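PDB 4MGQ: glycosyl hydrolase family 10 from Prevotella bryantii, which probably hydrolyses internal beta-1,4-xylosidic linkages of xylans as a whole enzyme, the present piece being a calcium-bound carbohydrate-binding module. Local coordinates for residues V18-M23 against G110-M115; L35-T40 against D139-P144; V63-Q68 against L102-G107. All coordinates share one frame; numbering follows the deposited sequence.

The three contacts lie in a beta sandwich made of two antiparallel sheets. Contact 1 joins strands 17-24 and 111-121 of one sheet. Contact 2 joins strand 34-37 to the edge strand 141-142 of the other sheet, and contact 3 joins strands 61-69 and 99-105 there. Strands 34-37 and 99-105 are neighbours, so contacts 2 and 3 continue one another, with centres about 11 Å apart. Contact 1 lies across the core, about 15 and 14 Å from them between centres. Leu19, Ile21 and Met115 pack there on Leu35, Trp141, Phe104 and Leu106. Along the chain, contact 3 is nested inside both other contacts, while contacts 1 and 2 alternate. Residues distant in sequence thus build one compact module.

Contact 1: V18-M23 against G110-M115; sequences VLYIHM and GGDIWM
With CG of Tyr20 anti to the backbone N (chi1 168°) and CG of Trp114 anti to the carbonyl carbon (chi1 -59°), the two side chains lie side by side, pointing the same way. Their rings form an offset stack, with Tyr20 CD1 over one face of the indole, 3.2 Å from Trp114 NE1. The planes of the tyrosine ring and the indole five-membered ring are 25° apart. Val18 CG2 touches the indole edge at Trp114 CD1.

Next along the same face, His22 ND1 donates to Asp112 OD1 at 2.6 Å. The bond is nearly straight and lies in the imidazole plane. It meets the syn side of OD1, somewhat out of the carboxylate plane, which should help fix the rotation of both groups. Tyr20 OH is 2.9 Å from the same Asp112 OD1.

These pairs sit on neighbouring antiparallel strands of one sheet of a beta sandwich. Leu19 and Met115 exchange two backbone hydrogen bonds, as do Ile21 and Ile113. Their side chains face the other sheet, and Ile21 CB meets Ile113 CG2 at 3.7 Å. Met23 N bonds to Gly111 O, while Met23 SD lies 3.9 Å from Ile113 CG2. Beyond Val18, His17 binds calcium with Asp116, Thr133 and Glu135.

Contact 2: L35-T40 against D139-P144; sequences LYVNPT and DGWTKP
Tyr36 N donates to Thr142 O at 2.7 Å, the shortest direct hydrogen bond between residues 35-40 and 139-144. Thr142 N returns a bond to Tyr36 O at 2.9 Å. Further on, beyond Val37, a water links the two backbones: it accepts from Asn38 N and donates to Gly140 O.

On the inner face, Val37 lies beside Trp141 and points the same way. Val37 CB stands over the six-membered ring, 3.7 Å from its centroid and 7° off the normal. With chi1 at 68°, CG1 falls between the backbone N and the carbonyl carbon and meets Trp141 CZ3 and CH2. CG2 lies over the middle of the indole. Leu35 crosses the indole obliquely, with CD2 3.8 Å from Trp141 CE3. The indole is also tied by NE1 to Asn131 O.

On the other face, Tyr36 crosses Pro144 at about a right angle, with CE2 3.6 Å from Pro144 CD. Thr142 OG1 lies at the edge of the tyrosine ring, near its plane, and 3.5 Å from Tyr36 CB. The phenol OH bonds to Glu34. Lys143, pointing away from strand 34-37, bonds by NZ to Pro144 O and His147 O.

This is a short antiparallel edge pairing in a beta sandwich, where a late strand completes the sheet and its tryptophan turns into the core.

Contact 3: V63-Q68 against L102-G107; sequences VTVWPQ and LRFELG
Glu105 folds back over Trp66. Its CG is anti to the carbonyl carbon, and the chain bends at chi2 (-62°), which sets CD over the ring near CE3 and CZ3. CG stands over one face of the six-membered ring, 3.6 Å from its centroid. The carboxylate is almost parallel to the ring, 10° apart, and OE1 is 3.4 Å from Trp66 CZ3.

Arg103 bends at chi3 (53°), placing NE 3.4 Å from Glu105 OE2 in a salt bridge. NH1 donates to Gln68 OE1 at 3.0 Å, while NH2 makes a salt bridge with Glu34. The guanidinium is thus held from several directions, with Trp66 CE3 over one of its faces. Its charge probably offsets the nearby carboxylates of Glu34 and Glu105. Gln68 OE1 also bonds to Thr72 OG1.

On the buried face, Val65 and Phe104 lie side by side. Val65 CG2 sits over the phenyl face, 4.0 Å from the ring centroid. Leu102 CD2 meets Pro67 CB at 4.2 Å. Trp66 and Arg103 exchange two backbone hydrogen bonds. A water links Thr64 N to Glu105 O.

The arrangement is a two-faced antiparallel strand pair of a beta sandwich, the fold of this family of carbohydrate-binding modules: apolar side chains face the core, and an aromatic and charged cluster lines the opposite face.

Contact 1: V18-M23 against G110-M115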
# COMPACT_ATOMS: atom_id res chain seq x y z
N VAL A 18 -6.72 -9.63 0.51
CA VAL A 18 -5.66 -8.65 0.76
C VAL A 18 -4.63 -8.72 -0.36
O VAL A 18 -4.57 -9.70 -1.10
CB VAL A 18 -4.97 -8.91 2.12
CG1 VAL A 18 -6.00 -9.02 3.26
CG2 VAL A 18 -4.14 -10.18 2.07
N LEU A 19 -3.86 -7.65 -0.50
CA LEU A 19 -2.71 -7.65 -1.39
C LEU A 19 -1.61 -8.50 -0.74
O LEU A 19 -1.35 -8.37 0.46
CB LEU A 19 -2.22 -6.22 -1.65
CG LEU A 19 -0.97 -6.03 -2.54
CD1 LEU A 19 -0.98 -4.64 -3.15
CD2 LEU A 19 0.34 -6.22 -1.77
N TYR A 20 -0.98 -9.35 -1.54
CA TYR A 20 0.06 -10.24 -1.04
C TYR A 20 1.26 -10.25 -1.96
O TYR A 20 1.13 -10.47 -3.15
CB TYR A 20 -0.48 -11.65 -0.89
CG TYR A 20 0.57 -12.71 -0.65
CD1 TYR A 20 1.36 -12.68 0.49
CD2 TYR A 20 0.76 -13.74 -1.56
CE1 TYR A 20 2.31 -13.65 0.73
CE2 TYR A 20 1.72 -14.73 -1.33
CZ TYR A 20 2.49 -14.67 -0.18
OH TYR A 20 3.45 -15.63 0.07
N ILE A 21 2.44 -10.02 -1.39
CA ILE A 21 3.68 -10.17 -2.15
C ILE A 21 4.60 -11.15 -1.44
O ILE A 21 5.04 -10.89 -0.32
CB ILE A 21 4.42 -8.84 -2.33
CG1 ILE A 21 3.59 -7.90 -3.20
CG2 ILE A 21 5.80 -9.08 -2.95
CD1 ILE A 21 4.18 -6.52 -3.29
N HIS A 22 4.88 -12.27 -2.10
CA HIS A 22 5.97 -13.11 -1.64
C HIS A 22 7.27 -12.47 -2.13
O HIS A 22 7.56 -12.49 -3.32
CB HIS A 22 5.87 -14.54 -2.14
CG HIS A 22 7.03 -15.37 -1.71
ND1 HIS A 22 7.34 -15.59 -0.39
CD2 HIS A 22 8.01 -15.98 -2.43
CE1 HIS A 22 8.43 -16.34 -0.30
NE2 HIS A 22 8.85 -16.58 -1.52
N MET A 23 8.03 -11.90 -1.21
CA MET A 23 9.23 -11.18 -1.59
C MET A 23 10.42 -12.12 -1.79
O MET A 23 11.22 -11.93 -2.70
CB MET A 23 9.56 -10.13 -0.53
CG MET A 23 8.50 -9.03 -0.46
SD MET A 23 8.82 -7.75 0.76
CE MET A 23 8.61 -8.68 2.28
N GLY A 110 12.78 -9.22 3.48
CA GLY A 110 12.70 -10.63 3.14
C GLY A 110 11.38 -11.22 3.60
O GLY A 110 10.75 -10.71 4.52
N GLY A 111 10.97 -12.32 2.97
CA GLY A 111 9.78 -13.03 3.38
C GLY A 111 8.53 -12.54 2.66
O GLY A 111 8.50 -12.42 1.44
N ASP A 112 7.49 -12.28 3.44
CA ASP A 112 6.15 -12.03 2.91
C ASP A 112 5.60 -10.71 3.43
O ASP A 112 5.88 -10.31 4.55
CB ASP A 112 5.20 -13.16 3.32
CG ASP A 112 5.47 -14.46 2.57
OD1 ASP A 112 5.78 -14.41 1.37
OD2 ASP A 112 5.37 -15.53 3.20
N ILE A 113 4.78 -10.05 2.62
CA ILE A 113 4.06 -8.87 3.09
C ILE A 113 2.62 -8.96 2.60
O ILE A 113 2.37 -9.39 1.47
CB ILE A 113 4.74 -7.54 2.63
CG1 ILE A 113 3.96 -6.33 3.15
CG2 ILE A 113 4.90 -7.52 1.11
CD1 ILE A 113 4.72 -5.01 3.02
N TRP A 114 1.69 -8.60 3.48
CA TRP A 114 0.27 -8.47 3.16
C TRP A 114 -0.19 -7.06 3.50
O TRP A 114 0.22 -6.49 4.51
CB TRP A 114 -0.58 -9.48 3.94
CG TRP A 114 -0.28 -10.94 3.77
CD1 TRP A 114 -0.94 -11.82 2.96
CD2 TRP A 114 0.74 -11.70 4.45
NE1 TRP A 114 -0.40 -13.08 3.10
CE2 TRP A 114 0.63 -13.03 4.00
CE3 TRP A 114 1.72 -11.38 5.40
CZ2 TRP A 114 1.48 -14.04 4.46
CZ3 TRP A 114 2.56 -12.38 5.85
CH2 TRP A 114 2.43 -13.70 5.38
N MET A 115 -1.04 -6.48 2.65
CA MET A 115 -1.59 -5.15 2.92
C MET A 115 -3.06 -5.12 2.55
O MET A 115 -3.49 -5.84 1.66
CB MET A 115 -0.83 -4.06 2.15
CG MET A 115 0.54 -3.75 2.74
SD MET A 115 1.36 -2.36 1.94
CE MET A 115 1.83 -3.14 0.41
O HOH W 1 2.56 -17.44 2.52

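Contact 2: L35-T40 against D139-P144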
# COMPACT_ATOMS: atom_id res chain seq x y z
N LEU A 35 7.11 -1.63 -5.36
CA LEU A 35 5.68 -1.71 -5.60
C LEU A 35 5.13 -0.29 -5.74
O LEU A 35 5.43 0.58 -4.92
CB LEU A 35 4.99 -2.45 -4.45
CG LEU A 35 3.46 -2.49 -4.46
CD1 LEU A 35 2.97 -3.37 -5.59
CD2 LEU A 35 2.94 -2.97 -3.10
N TYR A 36 4.32 -0.06 -6.77
CA TYR A 36 3.84 1.27 -7.10
C TYR A 36 2.33 1.39 -7.05
O TYR A 36 1.63 0.49 -7.47
CB TYR A 36 4.27 1.65 -8.50
CG TYR A 36 5.75 1.66 -8.74
CD1 TYR A 36 6.64 2.08 -7.76
CD2 TYR A 36 6.26 1.25 -9.95
CE1 TYR A 36 8.01 2.09 -8.00
CE2 TYR A 36 7.61 1.26 -10.20
CZ TYR A 36 8.48 1.68 -9.23
OH TYR A 36 9.83 1.68 -9.50
N VAL A 37 1.85 2.54 -6.60
CA VAL A 37 0.44 2.90 -6.79
C VAL A 37 0.38 4.40 -7.06
O VAL A 37 1.17 5.17 -6.51
CB VAL A 37 -0.41 2.49 -5.56
CG1 VAL A 37 -0.06 3.34 -4.35
CG2 VAL A 37 -1.91 2.59 -5.90
N ASN A 38 -0.53 4.81 -7.94
CA ASN A 38 -0.66 6.22 -8.28
C ASN A 38 -1.94 6.82 -7.71
O ASN A 38 -3.02 6.32 -8.02
CB ASN A 38 -0.66 6.42 -9.80
CG ASN A 38 0.73 6.33 -10.42
OD1 ASN A 38 1.63 5.68 -9.89
ND2 ASN A 38 0.91 6.99 -11.56
N PRO A 39 -1.83 7.87 -6.89
CA PRO A 39 -3.02 8.59 -6.40
C PRO A 39 -3.87 9.05 -7.57
O PRO A 39 -3.32 9.43 -8.60
CB PRO A 39 -2.43 9.77 -5.63
CG PRO A 39 -1.09 9.27 -5.18
CD PRO A 39 -0.59 8.43 -6.31
N THR A 40 -5.19 8.99 -7.41
CA THR A 40 -6.09 9.32 -8.52
C THR A 40 -6.15 10.82 -8.82
O THR A 40 -6.64 11.22 -9.88
CB THR A 40 -7.51 8.79 -8.23
OG1 THR A 40 -7.95 9.26 -6.96
CG2 THR A 40 -7.50 7.27 -8.22
N ASP A 139 -5.60 -4.41 -9.47
CA ASP A 139 -5.49 -3.40 -10.51
C ASP A 139 -5.05 -2.06 -9.94
O ASP A 139 -5.58 -1.61 -8.93
CB ASP A 139 -6.81 -3.22 -11.25
CG ASP A 139 -7.16 -4.39 -12.14
OD1 ASP A 139 -6.38 -5.36 -12.20
OD2 ASP A 139 -8.23 -4.33 -12.79
N GLY A 140 -4.09 -1.42 -10.60
CA GLY A 140 -3.62 -0.12 -10.16
C GLY A 140 -2.31 -0.22 -9.40
O GLY A 140 -1.63 0.77 -9.17
N TRP A 141 -1.97 -1.44 -9.00
CA TRP A 141 -0.72 -1.68 -8.29
C TRP A 141 0.27 -2.30 -9.26
O TRP A 141 -0.01 -3.35 -9.84
CB TRP A 141 -0.98 -2.58 -7.07
CG TRP A 141 -1.82 -1.89 -6.03
CD1 TRP A 141 -3.19 -1.72 -6.04
CD2 TRP A 141 -1.35 -1.23 -4.84
NE1 TRP A 141 -3.58 -1.01 -4.93
CE2 TRP A 141 -2.48 -0.70 -4.18
CE3 TRP A 141 -0.09 -1.04 -4.28
CZ2 TRP A 141 -2.37 0.00 -2.98
CZ3 TRP A 141 0.02 -0.35 -3.09
CH2 TRP A 141 -1.13 0.16 -2.45
N THR A 142 1.40 -1.64 -9.45
CA THR A 142 2.37 -2.10 -10.44
C THR A 142 3.79 -2.24 -9.90
O THR A 142 4.08 -1.92 -8.76
CB THR A 142 2.42 -1.16 -11.66
OG1 THR A 142 2.81 0.16 -11.25
CG2 THR A 142 1.06 -1.10 -12.35
N LYS A 143 4.68 -2.70 -10.77
CA LYS A 143 6.08 -2.86 -10.42
C LYS A 143 6.93 -2.63 -11.67
O LYS A 143 6.40 -2.65 -12.78
CB LYS A 143 6.33 -4.26 -9.86
CG LYS A 143 6.13 -5.35 -10.89
CD LYS A 143 6.51 -6.71 -10.35
CE LYS A 143 6.37 -7.77 -11.42
NZ LYS A 143 7.26 -7.50 -12.58
N PRO A 144 8.24 -2.40 -11.50
CA PRO A 144 9.08 -2.41 -12.70
C PRO A 144 9.00 -3.77 -13.37
O PRO A 144 8.95 -4.79 -12.68
CB PRO A 144 10.48 -2.12 -12.15
CG PRO A 144 10.23 -1.40 -10.85
CD PRO A 144 9.00 -2.06 -10.29
O HOH W 2 -2.18 3.26 -9.75

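Contact 3: V63-Q68 against L102-G107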
# COMPACT_ATOMS: atom_id res chain seq x y z
N VAL A 63 8.69 -0.23 6.61
CA VAL A 63 8.30 -0.23 5.21
C VAL A 63 8.46 1.19 4.68
O VAL A 63 7.77 2.12 5.10
CB VAL A 63 6.85 -0.72 4.99
CG1 VAL A 63 6.52 -0.67 3.51
CG2 VAL A 63 6.70 -2.16 5.52
N THR A 64 9.42 1.35 3.77
CA THR A 64 9.75 2.66 3.23
C THR A 64 8.85 3.02 2.04
O THR A 64 8.66 2.21 1.13
CB THR A 64 11.22 2.69 2.79
OG1 THR A 64 12.04 2.43 3.93
CG2 THR A 64 11.59 4.04 2.21
N VAL A 65 8.30 4.23 2.09
CA VAL A 65 7.48 4.76 0.99
C VAL A 65 8.02 6.11 0.54
O VAL A 65 8.08 7.04 1.34
CB VAL A 65 6.00 4.92 1.38
CG1 VAL A 65 5.19 5.42 0.19
CG2 VAL A 65 5.40 3.60 1.90
N TRP A 66 8.42 6.22 -0.72
CA TRP A 66 8.87 7.50 -1.28
C TRP A 66 7.87 8.00 -2.31
O TRP A 66 7.69 7.37 -3.35
CB TRP A 66 10.24 7.38 -1.96
CG TRP A 66 11.38 6.96 -1.08
CD1 TRP A 66 11.53 7.19 0.26
CD2 TRP A 66 12.54 6.23 -1.50
NE1 TRP A 66 12.71 6.63 0.70
CE2 TRP A 66 13.35 6.04 -0.36
CE3 TRP A 66 12.96 5.72 -2.73
CZ2 TRP A 66 14.57 5.36 -0.42
CZ3 TRP A 66 14.17 5.05 -2.79
CH2 TRP A 66 14.95 4.87 -1.64
N PRO A 67 7.22 9.14 -2.02
CA PRO A 67 6.39 9.79 -3.05
C PRO A 67 7.27 10.28 -4.20
O PRO A 67 8.40 10.67 -3.96
CB PRO A 67 5.75 10.96 -2.31
CG PRO A 67 5.81 10.57 -0.84
CD PRO A 67 7.14 9.85 -0.73
N GLN A 68 6.74 10.29 -5.41
CA GLN A 68 7.56 10.61 -6.57
C GLN A 68 6.82 11.48 -7.58
O GLN A 68 5.70 11.17 -7.96
CB GLN A 68 8.03 9.33 -7.25
CG GLN A 68 8.80 9.57 -8.55
CD GLN A 68 10.27 9.86 -8.30
OE1 GLN A 68 10.94 9.16 -7.52
NE2 GLN A 68 10.80 10.90 -8.97
N LEU A 102 3.31 6.74 -5.51
CA LEU A 102 3.90 6.25 -4.25
C LEU A 102 4.77 5.05 -4.56
O LEU A 102 4.28 4.06 -5.11
CB LEU A 102 2.82 5.85 -3.23
CG LEU A 102 1.88 6.96 -2.76
CD1 LEU A 102 0.95 6.40 -1.67
CD2 LEU A 102 2.65 8.15 -2.26
N ARG A 103 6.04 5.13 -4.19
CA ARG A 103 6.97 4.02 -4.37
C ARG A 103 7.17 3.28 -3.05
O ARG A 103 7.74 3.85 -2.13
CB ARG A 103 8.33 4.51 -4.88
CG ARG A 103 8.25 5.24 -6.24
CD ARG A 103 9.57 5.94 -6.61
NE ARG A 103 10.70 5.01 -6.54
CZ ARG A 103 11.97 5.41 -6.44
NH1 ARG A 103 12.26 6.71 -6.40
NH2 ARG A 103 12.94 4.52 -6.36
N PHE A 104 6.71 2.03 -2.98
CA PHE A 104 6.99 1.18 -1.82
C PHE A 104 8.34 0.50 -2.06
O PHE A 104 8.49 -0.29 -2.98
CB PHE A 104 5.88 0.14 -1.60
CG PHE A 104 4.57 0.72 -1.10
CD1 PHE A 104 3.78 1.52 -1.92
CD2 PHE A 104 4.12 0.43 0.19
CE1 PHE A 104 2.57 2.04 -1.46
CE2 PHE A 104 2.89 0.94 0.65
CZ PHE A 104 2.13 1.75 -0.17
N GLU A 105 9.32 0.83 -1.22
CA GLU A 105 10.67 0.31 -1.37
C GLU A 105 10.83 -0.97 -0.56
O GLU A 105 10.98 -0.91 0.66
CB GLU A 105 11.68 1.35 -0.92
CG GLU A 105 11.56 2.66 -1.69
CD GLU A 105 11.83 2.46 -3.16
OE1 GLU A 105 12.93 1.97 -3.50
OE2 GLU A 105 10.94 2.77 -3.98
N LEU A 106 10.79 -2.11 -1.23
CA LEU A 106 10.75 -3.39 -0.55
C LEU A 106 12.06 -4.17 -0.68
O LEU A 106 12.13 -5.31 -0.25
CB LEU A 106 9.61 -4.25 -1.09
CG LEU A 106 8.21 -3.64 -1.13
CD1 LEU A 106 7.22 -4.61 -1.77
CD2 LEU A 106 7.75 -3.27 0.27
N GLY A 107 13.07 -3.55 -1.27
CA GLY A 107 14.26 -4.28 -1.67
C GLY A 107 15.05 -4.94 -0.56
O GLY A 107 15.59 -6.03 -0.76
O HOH W 3 11.01 -0.95 3.16